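Local coordinates for glycoprotein (Chandipura virus, PDB 5MDM) that probably attaches the virion to host receptors and, once endosomal acid changes its shape, drives fusion of the viral and endosomal membranes, at residues Ser54-Val65 with Glu123-Val134. Sequence-based numbering, arbitrary orientation.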
ATOM      1  N   SER A  54      -0.366  -8.284 -22.477  1.00 99.29           N
ATOM      2  CA  SER A  54      -0.575  -7.422 -23.633  1.00 97.78           C
ATOM      3  C   SER A  54       0.736  -6.825 -24.140  1.00100.34           C
ATOM      4  O   SER A  54       0.751  -5.759 -24.759  1.00 97.36           O
ATOM      5  CB  SER A  54      -1.584  -6.320 -23.315  1.00100.64           C
ATOM      6  OG  SER A  54      -1.169  -5.538 -22.211  1.00109.95           O
ATOM      7  N   ASP A  55       1.836  -7.518 -23.864  1.00103.43           N
ATOM      8  CA  ASP A  55       3.124  -7.160 -24.436  1.00104.23           C
ATOM      9  C   ASP A  55       3.062  -7.431 -25.924  1.00103.23           C
ATOM     10  O   ASP A  55       2.457  -8.409 -26.359  1.00 97.92           O
ATOM     11  CB  ASP A  55       4.254  -7.980 -23.811  1.00111.37           C
ATOM     12  CG  ASP A  55       4.706  -7.434 -22.468  1.00112.62           C
ATOM     13  OD1 ASP A  55       4.364  -6.273 -22.149  1.00111.38           O
ATOM     14  OD2 ASP A  55       5.413  -8.164 -21.737  1.00107.43           O
ATOM     15  N   GLY A  56       3.684  -6.562 -26.710  1.00112.73           N
ATOM     16  CA  GLY A  56       3.632  -6.712 -28.148  1.00119.29           C
ATOM     17  C   GLY A  56       4.905  -6.334 -28.871  1.00121.21           C
ATOM     18  O   GLY A  56       5.922  -5.994 -28.265  1.00114.53           O
ATOM     19  N   PHE A  57       4.832  -6.403 -30.192  1.00125.17           N
ATOM     20  CA  PHE A  57       5.934  -6.046 -31.055  1.00123.02           C
ATOM     21  C   PHE A  57       5.390  -5.289 -32.246  1.00125.69           C
ATOM     22  O   PHE A  57       4.380  -5.678 -32.834  1.00124.51           O
ATOM     23  CB  PHE A  57       6.658  -7.299 -31.541  1.00123.26           C
ATOM     24  CG  PHE A  57       7.301  -8.089 -30.444  1.00124.89           C
ATOM     25  CD1 PHE A  57       6.738  -9.271 -30.003  1.00121.47           C
ATOM     26  CD2 PHE A  57       8.466  -7.642 -29.846  1.00128.98           C
ATOM     27  CE1 PHE A  57       7.333 -10.001 -28.996  1.00121.62           C
ATOM     28  CE2 PHE A  57       9.061  -8.365 -28.837  1.00126.96           C
ATOM     29  CZ  PHE A  57       8.493  -9.546 -28.411  1.00125.36           C
ATOM     30  N   LEU A  58       6.053  -4.194 -32.587  1.00127.23           N
ATOM     31  CA  LEU A  58       5.779  -3.504 -33.832  1.00125.41           C
ATOM     32  C   LEU A  58       6.667  -4.108 -34.905  1.00124.64           C
ATOM     33  O   LEU A  58       7.896  -4.013 -34.843  1.00126.96           O
ATOM     34  CB  LEU A  58       6.018  -2.000 -33.694  1.00123.82           C
ATOM     35  CG  LEU A  58       4.866  -1.202 -33.076  1.00115.83           C
ATOM     36  CD1 LEU A  58       5.296   0.224 -32.773  1.00111.89           C
ATOM     37  CD2 LEU A  58       3.654  -1.211 -33.999  1.00109.62           C
ATOM     38  N   CYS A  59       6.025  -4.767 -35.862  1.00125.54           N
ATOM     39  CA  CYS A  59       6.709  -5.376 -36.989  1.00140.08           C
ATOM     40  C   CYS A  59       6.761  -4.374 -38.141  1.00149.41           C
ATOM     41  O   CYS A  59       5.753  -4.130 -38.811  1.00150.82           O
ATOM     42  CB  CYS A  59       5.976  -6.654 -37.410  1.00140.98           C
ATOM     43  SG  CYS A  59       6.806  -7.658 -38.667  1.00230.60           S
ATOM     44  N   HIS A  60       7.932  -3.776 -38.345  1.00151.27           N
ATOM     45  CA  HIS A  60       8.135  -2.820 -39.428  1.00154.14           C
ATOM     46  C   HIS A  60       8.740  -3.505 -40.646  1.00156.45           C
ATOM     47  O   HIS A  60       9.640  -4.324 -40.517  1.00157.45           O
ATOM     48  CB  HIS A  60       9.055  -1.685 -38.976  1.00156.31           C
ATOM     49  CG  HIS A  60       9.584  -0.856 -40.106  1.00164.67           C
ATOM     50  ND1 HIS A  60       8.902   0.226 -40.619  1.00165.70           N
ATOM     51  CD2 HIS A  60      10.725  -0.958 -40.829  1.00170.00           C
ATOM     52  CE1 HIS A  60       9.603   0.759 -41.605  1.00169.25           C
ATOM     53  NE2 HIS A  60      10.712   0.057 -41.754  1.00170.45           N
ATOM     54  N   ALA A  61       8.251  -3.161 -41.831  1.00157.25           N
ATOM     55  CA  ALA A  61       8.788  -3.732 -43.059  1.00159.25           C
ATOM     56  C   ALA A  61       9.160  -2.641 -44.048  1.00162.48           C
ATOM     57  O   ALA A  61       8.371  -1.730 -44.308  1.00163.49           O
ATOM     58  CB  ALA A  61       7.792  -4.692 -43.682  1.00160.10           C
ATOM     59  N   ALA A  62      10.365  -2.735 -44.598  1.00164.72           N
ATOM     60  CA  ALA A  62      10.814  -1.776 -45.601  1.00157.61           C
ATOM     61  C   ALA A  62      11.862  -2.390 -46.512  1.00150.09           C
ATOM     62  O   ALA A  62      12.836  -2.973 -46.043  1.00152.22           O
ATOM     63  CB  ALA A  62      11.364  -0.522 -44.935  1.00155.46           C
ATOM     64  N   LYS A  63      11.656  -2.261 -47.818  1.00145.06           N
ATOM     65  CA  LYS A  63      12.646  -2.704 -48.791  1.00135.39           C
ATOM     66  C   LYS A  63      13.780  -1.689 -48.904  1.00131.97           C
ATOM     67  O   LYS A  63      13.546  -0.512 -49.154  1.00121.87           O
ATOM     68  CB  LYS A  63      11.995  -2.952 -50.157  1.00122.33           C
ATOM     69  CG  LYS A  63      11.165  -4.231 -50.204  1.00121.38           C
ATOM     70  CD  LYS A  63      10.515  -4.465 -51.560  1.00121.00           C
ATOM     71  CE  LYS A  63       9.421  -3.449 -51.840  1.00124.42           C
ATOM     72  NZ  LYS A  63       8.693  -3.761 -53.102  1.00125.84           N
ATOM     73  N   TRP A  64      15.008  -2.142 -48.688  1.00139.62           N
ATOM     74  CA  TRP A  64      16.175  -1.301 -48.903  1.00152.35           C
ATOM     75  C   TRP A  64      16.687  -1.553 -50.316  1.00156.16           C
ATOM     76  O   TRP A  64      17.119  -2.659 -50.643  1.00156.43           O
ATOM     77  CB  TRP A  64      17.265  -1.592 -47.869  1.00163.92           C
ATOM     78  CG  TRP A  64      16.895  -1.216 -46.457  1.00170.16           C
ATOM     79  CD1 TRP A  64      15.659  -1.287 -45.882  1.00170.48           C
ATOM     80  CD2 TRP A  64      17.774  -0.699 -45.449  1.00173.03           C
ATOM     81  NE1 TRP A  64      15.715  -0.855 -44.581  1.00172.32           N
ATOM     82  CE2 TRP A  64      17.003  -0.488 -44.290  1.00173.32           C
ATOM     83  CE3 TRP A  64      19.138  -0.396 -45.416  1.00177.63           C
ATOM     84  CZ2 TRP A  64      17.549   0.011 -43.112  1.00177.48           C
ATOM     85  CZ3 TRP A  64      19.679   0.099 -44.244  1.00180.00           C
ATOM     86  CH2 TRP A  64      18.886   0.296 -43.109  1.00179.19           C
ATOM     87  N   VAL A  65      16.622  -0.522 -51.151  1.00156.90           N
ATOM     88  CA  VAL A  65      16.898  -0.662 -52.575  1.00154.87           C
ATOM     89  C   VAL A  65      18.185   0.033 -53.010  1.00156.16           C
ATOM     90  O   VAL A  65      18.331   1.250 -52.869  1.00152.67           O
ATOM     91  CB  VAL A  65      15.728  -0.116 -53.417  1.00151.98           C
ATOM     92  CG1 VAL A  65      16.063  -0.182 -54.897  1.00153.58           C
ATOM     93  CG2 VAL A  65      14.454  -0.888 -53.116  1.00149.96           C
ATOM     94  N   GLU A 123      17.209  -5.366 -54.156  1.00146.13           N
ATOM     95  CA  GLU A 123      16.549  -4.970 -52.916  1.00142.62           C
ATOM     96  C   GLU A 123      16.606  -6.022 -51.808  1.00138.29           C
ATOM     97  O   GLU A 123      16.608  -7.228 -52.069  1.00131.95           O
ATOM     98  CB  GLU A 123      15.098  -4.567 -53.192  1.00143.73           C
ATOM     99  CG  GLU A 123      14.304  -5.618 -53.938  1.00149.61           C
ATOM    100  CD  GLU A 123      12.895  -5.173 -54.271  1.00154.40           C
ATOM    101  OE1 GLU A 123      12.594  -3.973 -54.101  1.00155.16           O
ATOM    102  OE2 GLU A 123      12.089  -6.024 -54.705  1.00156.47           O
ATOM    103  N   PHE A 124      16.645  -5.531 -50.569  1.00146.30           N
ATOM    104  CA  PHE A 124      16.667  -6.354 -49.362  1.00151.59           C
ATOM    105  C   PHE A 124      15.448  -6.028 -48.511  1.00149.55           C
ATOM    106  O   PHE A 124      15.336  -4.911 -48.014  1.00150.88           O
ATOM    107  CB  PHE A 124      17.911  -6.022 -48.532  1.00160.10           C
ATOM    108  CG  PHE A 124      18.967  -7.089 -48.545  1.00169.32           C
ATOM    109  CD1 PHE A 124      18.667  -8.387 -48.925  1.00172.31           C
ATOM    110  CD2 PHE A 124      20.266  -6.791 -48.165  1.00172.31           C
ATOM    111  CE1 PHE A 124      19.647  -9.366 -48.929  1.00173.64           C
ATOM    112  CE2 PHE A 124      21.248  -7.762 -48.169  1.00175.08           C
ATOM    113  CZ  PHE A 124      20.938  -9.053 -48.552  1.00174.11           C
ATOM    114  N   LEU A 125      14.542  -6.984 -48.322  1.00146.54           N
ATOM    115  CA  LEU A 125      13.382  -6.738 -47.463  1.00138.97           C
ATOM    116  C   LEU A 125      13.762  -6.779 -45.983  1.00134.44           C
ATOM    117  O   LEU A 125      13.991  -7.845 -45.409  1.00135.58           O
ATOM    118  CB  LEU A 125      12.236  -7.706 -47.764  1.00139.70           C
ATOM    119  CG  LEU A 125      10.952  -7.448 -46.969  1.00143.63           C
ATOM    120  CD1 LEU A 125      10.656  -5.957 -46.880  1.00146.16           C
ATOM    121  CD2 LEU A 125       9.774  -8.181 -47.595  1.00143.39           C
ATOM    122  N   VAL A 126      13.814  -5.600 -45.375  1.00132.51           N
ATOM    123  CA  VAL A 126      14.277  -5.444 -44.004  1.00140.28           C
ATOM    124  C   VAL A 126      13.120  -5.323 -43.018  1.00149.95           C
ATOM    125  O   VAL A 126      12.249  -4.459 -43.167  1.00157.38           O
ATOM    126  CB  VAL A 126      15.179  -4.199 -43.872  1.00139.81           C
ATOM    127  CG1 VAL A 126      15.437  -3.873 -42.406  1.00143.36           C
ATOM    128  CG2 VAL A 126      16.489  -4.408 -44.625  1.00134.67           C
ATOM    129  N   ILE A 127      13.116  -6.197 -42.012  1.00147.23           N
ATOM    130  CA  ILE A 127      12.119  -6.138 -40.949  1.00142.08           C
ATOM    131  C   ILE A 127      12.738  -5.648 -39.644  1.00140.77           C
ATOM    132  O   ILE A 127      13.797  -6.123 -39.237  1.00137.35           O
ATOM    133  CB  ILE A 127      11.461  -7.504 -40.693  1.00138.38           C
ATOM    134  CG1 ILE A 127      11.015  -8.151 -42.005  1.00134.89           C
ATOM    135  CG2 ILE A 127      10.273  -7.339 -39.762  1.00140.19           C
ATOM    136  CD1 ILE A 127       9.773  -7.531 -42.596  1.00133.31           C
ATOM    137  N   MET A 128      12.071  -4.699 -38.995  1.00146.43           N
ATOM    138  CA  MET A 128      12.535  -4.148 -37.725  1.00151.40           C
ATOM    139  C   MET A 128      11.486  -4.358 -36.636  1.00150.22           C
ATOM    140  O   MET A 128      10.351  -3.893 -36.756  1.00149.63           O
ATOM    141  CB  MET A 128      12.854  -2.657 -37.873  1.00152.16           C
ATOM    142  CG  MET A 128      13.757  -2.336 -39.057  1.00152.65           C
ATOM    143  SD  MET A 128      13.927  -0.568 -39.373  1.00244.55           S
ATOM    144  CE  MET A 128      14.560  -0.577 -41.053  1.00141.05           C
ATOM    145  N   ILE A 129      11.872  -5.063 -35.576  1.00144.28           N
ATOM    146  CA  ILE A 129      10.953  -5.409 -34.495  1.00127.59           C
ATOM    147  C   ILE A 129      11.137  -4.501 -33.285  1.00119.09           C
ATOM    148  O   ILE A 129      12.118  -4.619 -32.554  1.00115.79           O
ATOM    149  CB  ILE A 129      11.146  -6.873 -34.049  1.00127.15           C
ATOM    150  CG1 ILE A 129      10.798  -7.829 -35.190  1.00127.13           C
ATOM    151  CG2 ILE A 129      10.292  -7.177 -32.831  1.00129.08           C
ATOM    152  CD1 ILE A 129       9.347  -7.768 -35.613  1.00127.38           C
ATOM    153  N   THR A 130      10.186  -3.596 -33.077  1.00123.06           N
ATOM    154  CA  THR A 130      10.244  -2.682 -31.938  1.00131.02           C
ATOM    155  C   THR A 130       9.176  -3.026 -30.909  1.00142.99           C
ATOM    156  O   THR A 130       8.006  -2.713 -31.111  1.00151.87           O
ATOM    157  CB  THR A 130      10.041  -1.219 -32.374  1.00126.94           C
ATOM    158  OG1 THR A 130      11.052  -0.854 -33.321  1.00144.04           O
ATOM    159  CG2 THR A 130      10.119  -0.287 -31.176  1.00118.09           C
ATOM    160  N   PRO A 131       9.581  -3.664 -29.797  1.00138.22           N
ATOM    161  CA  PRO A 131       8.662  -4.067 -28.727  1.00128.51           C
ATOM    162  C   PRO A 131       7.768  -2.917 -28.261  1.00119.91           C
ATOM    163  O   PRO A 131       8.270  -1.894 -27.793  1.00109.37           O
ATOM    164  CB  PRO A 131       9.609  -4.496 -27.605  1.00123.47           C
ATOM    165  CG  PRO A 131      10.837  -4.937 -28.297  1.00128.95           C
ATOM    166  CD  PRO A 131      10.973  -4.038 -29.496  1.00138.36           C
ATOM    167  N   HIS A 132       6.455  -3.093 -28.410  1.00119.40           N
ATOM    168  CA  HIS A 132       5.478  -2.073 -28.040  1.00121.56           C
ATOM    169  C   HIS A 132       4.318  -2.671 -27.240  1.00123.19           C
ATOM    170  O   HIS A 132       3.617  -3.566 -27.713  1.00120.49           O
ATOM    171  CB  HIS A 132       4.950  -1.368 -29.292  1.00122.28           C
ATOM    172  CG  HIS A 132       3.839  -0.403 -29.023  1.00126.21           C
ATOM    173  ND1 HIS A 132       3.839   0.454 -27.944  1.00132.19           N
ATOM    174  CD2 HIS A 132       2.691  -0.156 -29.699  1.00125.68           C
ATOM    175  CE1 HIS A 132       2.739   1.184 -27.963  1.00135.75           C
ATOM    176  NE2 HIS A 132       2.025   0.835 -29.018  1.00131.27           N
ATOM    177  N   HIS A 133       4.120  -2.170 -26.026  1.00123.19           N
ATOM    178  CA  HIS A 133       3.054  -2.659 -25.157  1.00125.89           C
ATOM    179  C   HIS A 133       1.747  -1.901 -25.392  1.00120.07           C
ATOM    180  O   HIS A 133       1.742  -0.674 -25.497  1.00115.61           O
ATOM    181  CB  HIS A 133       3.480  -2.543 -23.691  1.00129.40           C
ATOM    182  CG  HIS A 133       2.408  -2.909 -22.713  1.00124.55           C
ATOM    183  ND1 HIS A 133       1.450  -2.013 -22.289  1.00126.20           N
ATOM    184  CD2 HIS A 133       2.153  -4.068 -22.062  1.00123.23           C
ATOM    185  CE1 HIS A 133       0.645  -2.607 -21.427  1.00129.85           C
ATOM    186  NE2 HIS A 133       1.051  -3.854 -21.270  1.00130.27           N
ATOM    187  N   VAL A 134       0.641  -2.639 -25.475  1.00114.69           N
ATOM    188  CA  VAL A 134      -0.669  -2.034 -25.702  1.00106.83           C
ATOM    189  C   VAL A 134      -1.646  -2.396 -24.588  1.00104.79           C
ATOM    190  O   VAL A 134      -1.375  -3.274 -23.770  1.00 97.52           O
ATOM    191  CB  VAL A 134      -1.273  -2.465 -27.055  1.00102.57           C
ATOM    192  CG1 VAL A 134      -0.235  -2.349 -28.157  1.00110.74           C
ATOM    193  CG2 VAL A 134      -1.806  -3.883 -26.977  1.00101.44           C
TER
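W64 and V126 meet on one face of an antiparallel strand pair, 56-65 against 123-131, in the elongated fusion domain of this class III viral fusion glycoprotein. V126 CG2 makes a CH-pi contact over the indole face, 3.6 Å from the centroid of the W64 five-membered ring and 15° off its normal. M128, which takes part in binding host vimentin, reaches the same indole from its edge, with CE near the ring plane and 3.7 Å from W64 CZ2. The M128 side chain runs out straight (chi2 171°) alongside H60, bringing M128 SD obliquely to the imidazole, 3.5 Å from H60 CD2. H60 is probably a pH sensor of the pre-fusion state; its ND1 bonds weakly to S164 OG, and the side chain of H162, probably a second sensor, is about 7 Å away. Paired backbone bonds at L58-T130, H60-M128, A62-V126 and W64-F124 fix this register. The other face is apolar along much of its length: I127 CG2 lies 3.6 Å from C59 SG, I127 CD1 packs on A61 CB, and I129 CG2 meets F57 CD2 at 3.5 Å. Helix 89-101 packs on F57 and I127, and the C59-C92 disulfide ties strand 56-65 to that helix. Toward the S54 end of the pair, V134 N donates to S54 O at 3.2 Å, and D55 OD1 sits at the edge of the H133 imidazole, beside H133 CD2, its carboxylate turned 74° from the ring plane.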